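PDB 2FOK: FOKI restriction endonuclease from Planomicrobium okeanokoites, which probably recognises a specific DNA sequence with its N-terminal recognition domain and cleaves the double strand outside that sequence with a separate metal-dependent nuclease domain. Local coordinates for residues K434-R439 against E566-K571; E491-N496 against T539-A544; R495-N500 against W504-P509. All coordinates share one frame; numbering follows the deposited sequence.

Interaction 1: K434-R439 against E566-K571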
loop_
_atom_site.group_PDB
_atom_site.type_symbol
_atom_site.label_atom_id
_atom_site.label_comp_id
_atom_site.label_asym_id
_atom_site.label_seq_id
_atom_site.Cartn_x
_atom_site.Cartn_y
_atom_site.Cartn_z
ATOM N N LYS A 434 13.863 -5.895 15.195
ATOM C CA LYS A 434 14.790 -6.181 14.115
ATOM C C LYS A 434 16.025 -5.303 14.082
ATOM O O LYS A 434 17.107 -5.778 13.729
ATOM C CB LYS A 434 14.063 -6.082 12.766
ATOM C CG LYS A 434 13.277 -7.328 12.401
ATOM C CD LYS A 434 13.038 -7.413 10.901
ATOM C CE LYS A 434 12.016 -8.491 10.563
ATOM N NZ LYS A 434 11.713 -8.533 9.099
ATOM N N VAL A 435 15.875 -4.034 14.453
ATOM C CA VAL A 435 16.996 -3.104 14.399
ATOM C C VAL A 435 17.638 -2.758 15.727
ATOM O O VAL A 435 18.867 -2.725 15.830
ATOM C CB VAL A 435 16.587 -1.791 13.685
ATOM C CG1 VAL A 435 17.794 -0.850 13.570
ATOM C CG2 VAL A 435 16.041 -2.110 12.303
ATOM N N TYR A 436 16.815 -2.488 16.737
ATOM C CA TYR A 436 17.321 -2.144 18.063
ATOM C C TYR A 436 17.853 -3.397 18.740
ATOM O O TYR A 436 18.864 -3.352 19.418
ATOM C CB TYR A 436 16.211 -1.534 18.917
ATOM C CG TYR A 436 16.076 -0.035 18.788
ATOM C CD1 TYR A 436 15.411 0.532 17.705
ATOM C CD2 TYR A 436 16.573 0.816 19.779
ATOM C CE1 TYR A 436 15.239 1.921 17.612
ATOM C CE2 TYR A 436 16.410 2.188 19.700
ATOM C CZ TYR A 436 15.740 2.738 18.612
ATOM O OH TYR A 436 15.577 4.105 18.528
ATOM N N GLY A 437 17.167 -4.516 18.544
ATOM C CA GLY A 437 17.616 -5.766 19.130
ATOM C C GLY A 437 16.773 -6.279 20.273
ATOM O O GLY A 437 17.141 -7.245 20.937
ATOM N N TYR A 438 15.632 -5.643 20.503
ATOM C CA TYR A 438 14.753 -6.032 21.593
ATOM C C TYR A 438 14.062 -7.347 21.321
ATOM O O TYR A 438 13.983 -7.807 20.181
ATOM C CB TYR A 438 13.676 -4.963 21.817
ATOM C CG TYR A 438 14.164 -3.696 22.495
ATOM C CD1 TYR A 438 14.350 -3.647 23.877
ATOM C CD2 TYR A 438 14.425 -2.543 21.750
ATOM C CE1 TYR A 438 14.780 -2.478 24.500
ATOM C CE2 TYR A 438 14.856 -1.367 22.366
ATOM C CZ TYR A 438 15.028 -1.347 23.739
ATOM O OH TYR A 438 15.444 -0.191 24.350
ATOM N N ARG A 439 13.560 -7.951 22.388
ATOM C CA ARG A 439 12.817 -9.186 22.286
ATOM C C ARG A 439 11.419 -8.741 22.678
ATOM O O ARG A 439 11.250 -7.612 23.148
ATOM C CB ARG A 439 13.361 -10.222 23.267
ATOM C CG ARG A 439 13.614 -11.570 22.633
ATOM C CD ARG A 439 15.011 -12.073 22.933
ATOM N NE ARG A 439 14.959 -13.271 23.764
ATOM C CZ ARG A 439 15.996 -14.063 24.017
ATOM N NH1 ARG A 439 17.191 -13.791 23.499
ATOM N NH2 ARG A 439 15.835 -15.128 24.793
ATOM N N GLU A 566 21.500 -0.220 27.026
ATOM C CA GLU A 566 21.606 0.230 28.424
ATOM C C GLU A 566 21.640 1.753 28.440
ATOM O O GLU A 566 21.363 2.391 29.459
ATOM C CB GLU A 566 22.880 -0.318 29.082
ATOM C CG GLU A 566 23.392 0.489 30.298
ATOM C CD GLU A 566 22.543 0.325 31.557
ATOM O OE1 GLU A 566 21.614 -0.511 31.568
ATOM O OE2 GLU A 566 22.804 1.035 32.544
ATOM N N GLU A 567 21.990 2.329 27.295
ATOM C CA GLU A 567 22.042 3.768 27.161
ATOM C C GLU A 567 20.642 4.293 26.895
ATOM O O GLU A 567 20.323 5.421 27.252
ATOM C CB GLU A 567 22.998 4.143 26.044
ATOM C CG GLU A 567 24.438 3.800 26.393
ATOM C CD GLU A 567 25.433 4.373 25.419
ATOM O OE1 GLU A 567 25.350 4.044 24.221
ATOM O OE2 GLU A 567 26.298 5.154 25.856
ATOM N N VAL A 568 19.808 3.449 26.284
ATOM C CA VAL A 568 18.414 3.779 25.979
ATOM C C VAL A 568 17.663 3.796 27.314
ATOM O O VAL A 568 16.893 4.712 27.601
ATOM C CB VAL A 568 17.772 2.706 25.053
ATOM C CG1 VAL A 568 16.259 2.905 24.970
ATOM C CG2 VAL A 568 18.377 2.785 23.665
ATOM N N ARG A 569 17.905 2.765 28.120
ATOM C CA ARG A 569 17.302 2.623 29.443
ATOM C C ARG A 569 17.330 3.966 30.155
ATOM O O ARG A 569 16.306 4.450 30.620
ATOM C CB ARG A 569 18.094 1.597 30.262
ATOM C CG ARG A 569 17.352 0.999 31.450
ATOM C CD ARG A 569 18.331 0.448 32.497
ATOM N NE ARG A 569 18.377 1.304 33.683
ATOM C CZ ARG A 569 19.479 1.599 34.367
ATOM N NH1 ARG A 569 20.653 1.113 33.997
ATOM N NH2 ARG A 569 19.408 2.404 35.413
ATOM N N ARG A 570 18.517 4.564 30.222
ATOM C CA ARG A 570 18.709 5.847 30.892
ATOM C C ARG A 570 18.080 7.032 30.171
ATOM O O ARG A 570 18.137 8.156 30.667
ATOM C CB ARG A 570 20.207 6.132 31.087
ATOM C CG ARG A 570 21.051 4.936 31.501
ATOM C CD ARG A 570 22.513 5.355 31.665
ATOM N NE ARG A 570 23.457 4.339 31.191
ATOM C CZ ARG A 570 24.477 4.568 30.358
ATOM N NH1 ARG A 570 24.707 5.791 29.887
ATOM N NH2 ARG A 570 25.273 3.565 29.995
ATOM N N LYS A 571 17.496 6.794 29.005
ATOM C CA LYS A 571 16.886 7.878 28.244
ATOM C C LYS A 571 15.511 8.226 28.788
ATOM O O LYS A 571 15.045 9.358 28.653
ATOM C CB LYS A 571 16.781 7.507 26.762
ATOM C CG LYS A 571 18.074 7.663 25.997
ATOM C CD LYS A 571 18.756 8.981 26.312
ATOM C CE LYS A 571 19.866 9.256 25.320
ATOM N NZ LYS A 571 19.586 10.482 24.511
#
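Tyr438 and Val568 approach from opposite directions, and OH of Tyr438 comes to rest 3.3 Å from CG1 of Val568. The other methyl, CG2, meets a second tyrosine edge-on, near the plane of the Tyr436 ring, 4.5 Å from CE2. Val568 can meet both tyrosines because its branches diverge, CG1 anti to the backbone N (chi1 169°) and CG2 anti to the carbonyl carbon. A compact beta-branched side chain suits this buried spot, and the tyrosines are long enough to reach it with a hydroxyl and a ring edge, while their polar ends still find partners: OH of Tyr438 bonds to OH of Tyr462, and OH of Tyr436 donates to Leu551 O. Between the two in sequence the chain leaves its helix at Gly437 with positive phi (109°); a CB there would be jammed against the preceding carbonyl O, which calls for glycine.

Behind Val568, charges tie together the outer side of the short helix. Arg569 NH1 lies 2.6 Å from Glu566 OE2 and also donates to OE1 at 3.1 Å, on the syn side of the carboxylate; Arg570 NE adds a longer ion pair. Arg569 NE in turn reaches Glu514.

The contact joins the C-terminal end of helix 421-436 and the turn after it to helix 565-569 in the PD-(D/E)XK-type cleavage domain, with Tyr436 packed on Ile558 of helix 548-560 and Tyr438 on Ile453 of strand 451-454.

Interaction 2: E491-N496 against T539-A544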
loop_
_atom_site.group_PDB
_atom_site.type_symbol
_atom_site.label_atom_id
_atom_site.label_comp_id
_atom_site.label_asym_id
_atom_site.label_seq_id
_atom_site.Cartn_x
_atom_site.Cartn_y
_atom_site.Cartn_z
ATOM N N GLU A 491 -1.488 -2.839 35.324
ATOM C CA GLU A 491 -1.951 -4.201 35.115
ATOM C C GLU A 491 -0.754 -5.156 35.099
ATOM O O GLU A 491 -0.892 -6.347 35.381
ATOM C CB GLU A 491 -2.699 -4.286 33.791
ATOM C CG GLU A 491 -4.183 -4.023 33.889
ATOM C CD GLU A 491 -4.843 -4.145 32.545
ATOM O OE1 GLU A 491 -4.130 -4.519 31.582
ATOM O OE2 GLU A 491 -6.061 -3.872 32.442
ATOM N N ASN A 492 0.411 -4.608 34.751
ATOM C CA ASN A 492 1.679 -5.336 34.697
ATOM C C ASN A 492 2.277 -5.322 36.102
ATOM O O ASN A 492 3.266 -5.999 36.388
ATOM C CB ASN A 492 2.653 -4.643 33.738
ATOM C CG ASN A 492 3.886 -5.479 33.455
ATOM O OD1 ASN A 492 3.786 -6.643 33.079
ATOM N ND2 ASN A 492 5.059 -4.886 33.637
ATOM N N GLN A 493 1.691 -4.510 36.966
ATOM C CA GLN A 493 2.140 -4.439 38.340
ATOM C C GLN A 493 1.219 -5.352 39.139
ATOM O O GLN A 493 1.689 -6.262 39.809
ATOM C CB GLN A 493 2.049 -3.014 38.881
ATOM C CG GLN A 493 3.259 -2.143 38.556
ATOM C CD GLN A 493 3.004 -0.688 38.853
ATOM O OE1 GLN A 493 1.892 -0.307 39.224
ATOM N NE2 GLN A 493 4.025 0.140 38.691
ATOM N N THR A 494 -0.091 -5.121 39.039
ATOM C CA THR A 494 -1.067 -5.922 39.778
ATOM C C THR A 494 -1.182 -7.337 39.246
ATOM O O THR A 494 -1.212 -8.289 40.022
ATOM C CB THR A 494 -2.468 -5.265 39.766
ATOM O OG1 THR A 494 -3.069 -5.411 38.470
ATOM C CG2 THR A 494 -2.356 -3.781 40.111
ATOM N N ARG A 495 -1.250 -7.464 37.923
ATOM C CA ARG A 495 -1.349 -8.762 37.254
ATOM C C ARG A 495 -2.472 -9.678 37.750
ATOM O O ARG A 495 -2.241 -10.831 38.100
ATOM C CB ARG A 495 0.003 -9.476 37.337
ATOM C CG ARG A 495 1.066 -8.795 36.489
ATOM C CD ARG A 495 2.445 -9.436 36.600
ATOM N NE ARG A 495 3.389 -8.730 35.738
ATOM C CZ ARG A 495 4.589 -9.182 35.395
ATOM N NH1 ARG A 495 5.012 -10.352 35.840
ATOM N NH2 ARG A 495 5.368 -8.460 34.603
ATOM N N ASN A 496 -3.695 -9.161 37.756
ATOM C CA ASN A 496 -4.864 -9.931 38.199
ATOM C C ASN A 496 -5.599 -10.433 36.956
ATOM O O ASN A 496 -6.006 -9.650 36.113
ATOM C CB ASN A 496 -5.790 -9.026 39.029
ATOM C CG ASN A 496 -6.762 -9.801 39.916
ATOM O OD1 ASN A 496 -7.233 -10.887 39.568
ATOM N ND2 ASN A 496 -7.073 -9.226 41.070
ATOM N N THR A 539 2.485 5.693 39.170
ATOM C CA THR A 539 3.007 4.335 39.018
ATOM C C THR A 539 4.461 4.137 39.429
ATOM O O THR A 539 4.894 3.005 39.621
ATOM C CB THR A 539 2.859 3.873 37.562
ATOM O OG1 THR A 539 3.897 4.466 36.762
ATOM C CG2 THR A 539 1.512 4.286 37.018
ATOM N N ASN A 540 5.201 5.235 39.555
ATOM C CA ASN A 540 6.616 5.240 39.941
ATOM C C ASN A 540 7.570 4.754 38.844
ATOM O O ASN A 540 8.784 4.649 39.052
ATOM C CB ASN A 540 6.836 4.444 41.239
ATOM C CG ASN A 540 6.219 5.129 42.456
ATOM O OD1 ASN A 540 5.387 4.548 43.140
ATOM N ND2 ASN A 540 6.616 6.376 42.719
ATOM N N CYS A 541 7.017 4.494 37.667
ATOM C CA CYS A 541 7.802 4.052 36.520
ATOM C C CYS A 541 8.251 5.262 35.707
ATOM O O CYS A 541 7.574 6.290 35.689
ATOM C CB CYS A 541 6.964 3.140 35.622
ATOM S SG CYS A 541 6.714 1.487 36.264
ATOM N N ASN A 542 9.393 5.137 35.039
ATOM C CA ASN A 542 9.894 6.217 34.202
ATOM C C ASN A 542 9.345 6.011 32.798
ATOM O O ASN A 542 9.130 4.877 32.365
ATOM C CB ASN A 542 11.424 6.210 34.150
ATOM C CG ASN A 542 12.052 6.624 35.463
ATOM O OD1 ASN A 542 11.918 7.773 35.891
ATOM N ND2 ASN A 542 12.746 5.692 36.109
ATOM N N GLY A 543 9.109 7.115 32.096
ATOM C CA GLY A 543 8.589 7.034 30.748
ATOM C C GLY A 543 9.177 8.106 29.858
ATOM O O GLY A 543 10.065 8.852 30.265
ATOM N N ALA A 544 8.683 8.183 28.631
ATOM C CA ALA A 544 9.176 9.180 27.691
ATOM C C ALA A 544 8.312 9.197 26.440
ATOM O O ALA A 544 7.413 8.368 26.281
ATOM C CB ALA A 544 10.638 8.866 27.305
#
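Thr539 offers its backbone O to the side-chain amide of Gln493: NE2 donates over 3.1 Å with an N-H...O angle of 146°, the donor tilted a little from the carbonyl plane. Gln493 reaches across because CG is anti to the carbonyl carbon (chi1 -85°) and the chain runs extended beyond it; a long, polar amide suits this exposed position, where one helix end reaches the end of another. Its own helix, 479-494, finishes with Arg495 curling back, NH2 bonding Asn492 OD1 at 2.9 Å from above the amide plane and NE making a weak bond to Asn492 O.

The hydroxyl of Thr539 works inside its own chain. OG1 donates to Leu535 O one helical turn earlier and accepts from Cys541 N at 3.2 Å, an ST turn that steers the chain out of helix 528-539. Asn540 follows with positive phi (73°), a conformation asparagine tolerates well. This turn belongs to a beta-alpha-beta crossover of the cleavage domain, in which helix 528-539 links the parallel neighbours 515-521 and 542-547.

SG of Cys541 lies 3.9 Å from NE2 of Gln493 and packs on Val489 and Phe517; its small, weakly polar thiol fits where helix meets sheet. From Asn542 the backbone pairs with Phe517, Gly543 N donates to Asn574 OD1, and Ala544 bonds with both Phe517 and Phe519 on strand 515-521.

Interaction 3: R495-N500 against W504-P509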
loop_
_atom_site.group_PDB
_atom_site.type_symbol
_atom_site.label_atom_id
_atom_site.label_comp_id
_atom_site.label_asym_id
_atom_site.label_seq_id
_atom_site.Cartn_x
_atom_site.Cartn_y
_atom_site.Cartn_z
ATOM N N ARG A 495 -1.250 -7.464 37.923
ATOM C CA ARG A 495 -1.349 -8.762 37.254
ATOM C C ARG A 495 -2.472 -9.678 37.750
ATOM O O ARG A 495 -2.241 -10.831 38.100
ATOM C CB ARG A 495 0.003 -9.476 37.337
ATOM C CG ARG A 495 1.066 -8.795 36.489
ATOM C CD ARG A 495 2.445 -9.436 36.600
ATOM N NE ARG A 495 3.389 -8.730 35.738
ATOM C CZ ARG A 495 4.589 -9.182 35.395
ATOM N NH1 ARG A 495 5.012 -10.352 35.840
ATOM N NH2 ARG A 495 5.368 -8.460 34.603
ATOM N N ASN A 496 -3.695 -9.161 37.756
ATOM C CA ASN A 496 -4.864 -9.931 38.199
ATOM C C ASN A 496 -5.599 -10.433 36.956
ATOM O O ASN A 496 -6.006 -9.650 36.113
ATOM C CB ASN A 496 -5.790 -9.026 39.029
ATOM C CG ASN A 496 -6.762 -9.801 39.916
ATOM O OD1 ASN A 496 -7.233 -10.887 39.568
ATOM N ND2 ASN A 496 -7.073 -9.226 41.070
ATOM N N LYS A 497 -5.774 -11.742 36.864
ATOM C CA LYS A 497 -6.440 -12.376 35.733
ATOM C C LYS A 497 -7.935 -12.061 35.646
ATOM O O LYS A 497 -8.576 -12.316 34.622
ATOM C CB LYS A 497 -6.241 -13.893 35.812
ATOM C CG LYS A 497 -4.793 -14.321 36.012
ATOM C CD LYS A 497 -4.279 -14.065 37.436
ATOM C CE LYS A 497 -2.820 -13.601 37.434
ATOM N NZ LYS A 497 -1.977 -14.208 36.349
ATOM N N HIS A 498 -8.495 -11.525 36.721
ATOM C CA HIS A 498 -9.911 -11.186 36.725
ATOM C C HIS A 498 -10.077 -9.808 36.108
ATOM O O HIS A 498 -11.005 -9.569 35.328
ATOM C CB HIS A 498 -10.455 -11.228 38.154
ATOM C CG HIS A 498 -10.518 -12.613 38.724
ATOM N ND1 HIS A 498 -10.600 -12.864 40.076
ATOM C CD2 HIS A 498 -10.509 -13.825 38.117
ATOM C CE1 HIS A 498 -10.639 -14.169 40.278
ATOM N NE2 HIS A 498 -10.586 -14.776 39.106
ATOM N N ILE A 499 -9.153 -8.915 36.448
ATOM C CA ILE A 499 -9.149 -7.559 35.918
ATOM C C ILE A 499 -8.906 -7.647 34.406
ATOM O O ILE A 499 -9.572 -6.977 33.611
ATOM C CB ILE A 499 -8.038 -6.725 36.572
ATOM C CG1 ILE A 499 -8.359 -6.508 38.053
ATOM C CG2 ILE A 499 -7.879 -5.414 35.834
ATOM C CD1 ILE A 499 -9.689 -5.799 38.301
ATOM N N ASN A 500 -7.935 -8.466 34.014
ATOM C CA ASN A 500 -7.649 -8.668 32.597
ATOM C C ASN A 500 -7.384 -10.150 32.327
ATOM O O ASN A 500 -6.276 -10.652 32.545
ATOM C CB ASN A 500 -6.453 -7.828 32.142
ATOM C CG ASN A 500 -6.423 -7.640 30.639
ATOM O OD1 ASN A 500 -6.994 -8.424 29.884
ATOM N ND2 ASN A 500 -5.751 -6.595 30.199
ATOM N N TRP A 504 -1.901 -10.432 29.322
ATOM C CA TRP A 504 -0.882 -10.052 28.346
ATOM C C TRP A 504 0.532 -9.945 28.924
ATOM O O TRP A 504 1.514 -10.262 28.241
ATOM C CB TRP A 504 -1.268 -8.732 27.649
ATOM C CG TRP A 504 -1.305 -7.519 28.544
ATOM C CD1 TRP A 504 -2.395 -7.013 29.194
ATOM C CD2 TRP A 504 -0.206 -6.652 28.869
ATOM N NE1 TRP A 504 -2.045 -5.882 29.902
ATOM C CE2 TRP A 504 -0.708 -5.640 29.719
ATOM C CE3 TRP A 504 1.154 -6.630 28.524
ATOM C CZ2 TRP A 504 0.105 -4.615 30.231
ATOM C CZ3 TRP A 504 1.962 -5.607 29.029
ATOM C CH2 TRP A 504 1.431 -4.617 29.873
ATOM N N TRP A 505 0.635 -9.517 30.181
ATOM C CA TRP A 505 1.931 -9.343 30.840
ATOM C C TRP A 505 2.834 -10.575 30.809
ATOM O O TRP A 505 4.035 -10.467 31.066
ATOM C CB TRP A 505 1.733 -8.893 32.293
ATOM C CG TRP A 505 0.776 -9.752 33.061
ATOM C CD1 TRP A 505 1.075 -10.880 33.755
ATOM C CD2 TRP A 505 -0.643 -9.572 33.182
ATOM N NE1 TRP A 505 -0.060 -11.423 34.302
ATOM C CE2 TRP A 505 -1.132 -10.641 33.966
ATOM C CE3 TRP A 505 -1.549 -8.615 32.703
ATOM C CZ2 TRP A 505 -2.488 -10.782 34.286
ATOM C CZ3 TRP A 505 -2.899 -8.756 33.020
ATOM C CH2 TRP A 505 -3.353 -9.831 33.804
ATOM N N LYS A 506 2.263 -11.735 30.490
ATOM C CA LYS A 506 3.034 -12.979 30.433
ATOM C C LYS A 506 4.107 -12.932 29.348
ATOM O O LYS A 506 5.048 -13.726 29.335
ATOM C CB LYS A 506 2.100 -14.166 30.188
ATOM C CG LYS A 506 1.166 -14.451 31.355
ATOM C CD LYS A 506 0.544 -15.828 31.244
ATOM C CE LYS A 506 0.963 -16.703 32.413
ATOM N NZ LYS A 506 0.776 -16.015 33.726
ATOM N N VAL A 507 3.954 -11.996 28.429
ATOM C CA VAL A 507 4.911 -11.837 27.359
ATOM C C VAL A 507 6.309 -11.671 27.963
ATOM O O VAL A 507 7.295 -12.170 27.428
ATOM C CB VAL A 507 4.541 -10.598 26.510
ATOM C CG1 VAL A 507 4.793 -9.321 27.314
ATOM C CG2 VAL A 507 5.324 -10.597 25.213
ATOM N N TYR A 508 6.379 -10.997 29.103
ATOM C CA TYR A 508 7.653 -10.733 29.772
ATOM C C TYR A 508 8.243 -11.901 30.561
ATOM O O TYR A 508 7.514 -12.750 31.069
ATOM C CB TYR A 508 7.509 -9.548 30.736
ATOM C CG TYR A 508 7.104 -8.229 30.112
ATOM C CD1 TYR A 508 7.945 -7.560 29.216
ATOM C CD2 TYR A 508 5.905 -7.610 30.480
ATOM C CE1 TYR A 508 7.604 -6.304 28.713
ATOM C CE2 TYR A 508 5.554 -6.353 29.978
ATOM C CZ TYR A 508 6.407 -5.705 29.102
ATOM O OH TYR A 508 6.068 -4.450 28.647
ATOM N N PRO A 509 9.584 -11.962 30.653
ATOM C CA PRO A 509 10.257 -13.028 31.402
ATOM C C PRO A 509 10.019 -12.667 32.865
ATOM O O PRO A 509 10.071 -11.487 33.212
ATOM C CB PRO A 509 11.734 -12.882 31.015
ATOM C CG PRO A 509 11.757 -11.925 29.856
ATOM C CD PRO A 509 10.555 -11.046 30.031
HETATM O O HOH W 1 8.226 -9.882 34.656
#
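Asn500 ND2 and Trp504 NE1 converge on a single acceptor, OE1 of Glu491, so one buried carboxylate oxygen pins both arms of the turn to helix 479-494. ND2 sits at the edge of the Trp504 ring, 3.5 Å from CD1, and also bonds Arg447 O. Leading toward strand 515-521, the loop combines an Asx turn at Asn496, whose OD1 accepts from His498 N, with a 3-10 segment at 504-507.

The flat indole of Trp505, with CG between the backbone N and the carbonyl carbon (chi1 51°), is broad enough to touch both Arg495 and Asn500. The extended chain of Arg495 runs across one face, CG standing 3.5 Å from the centroid of the five-membered ring, a CH-pi contact 10° off the normal. At the far end CZ3 meets Asn500 CB at 3.8 Å. With this indole cut back to an alanine, the aliphatic part of Arg495 would probably lose the face it lies on, and CB of Asn500 its neighbour.

Lys497 NZ comes to the indole's edge, 4.0 Å from NE1; its salt bridge to Glu503 probably eases repulsion from nearby Lys506. One water accepts from Arg495 NH2 at 3.2 Å and donates to Pro509 O at 2.8 Å.

Overall arrangement
After the DNA-recognition regions the chain enters the cleavage domain, where all three contacts lie. Interaction 1 opens at 434-439 and closes only at 566-571, enclosing the other two and joining the end of helix 421-436 to helix 565-569. Interactions 2 and 3 set out from overlapping residues at the end of helix 479-494, sharing Arg495 and Asn496. Interaction 3 closes first, folding the loop between that helix and strand 515-521 on itself; interaction 2 continues through strand 515-521 and closes at 539-544, tying the end of helix 479-494 to the end of helix 528-539, just before strand 542-547. These two touch, whereas interaction 1 stands apart, its centre about 19 Å from that of interaction 2.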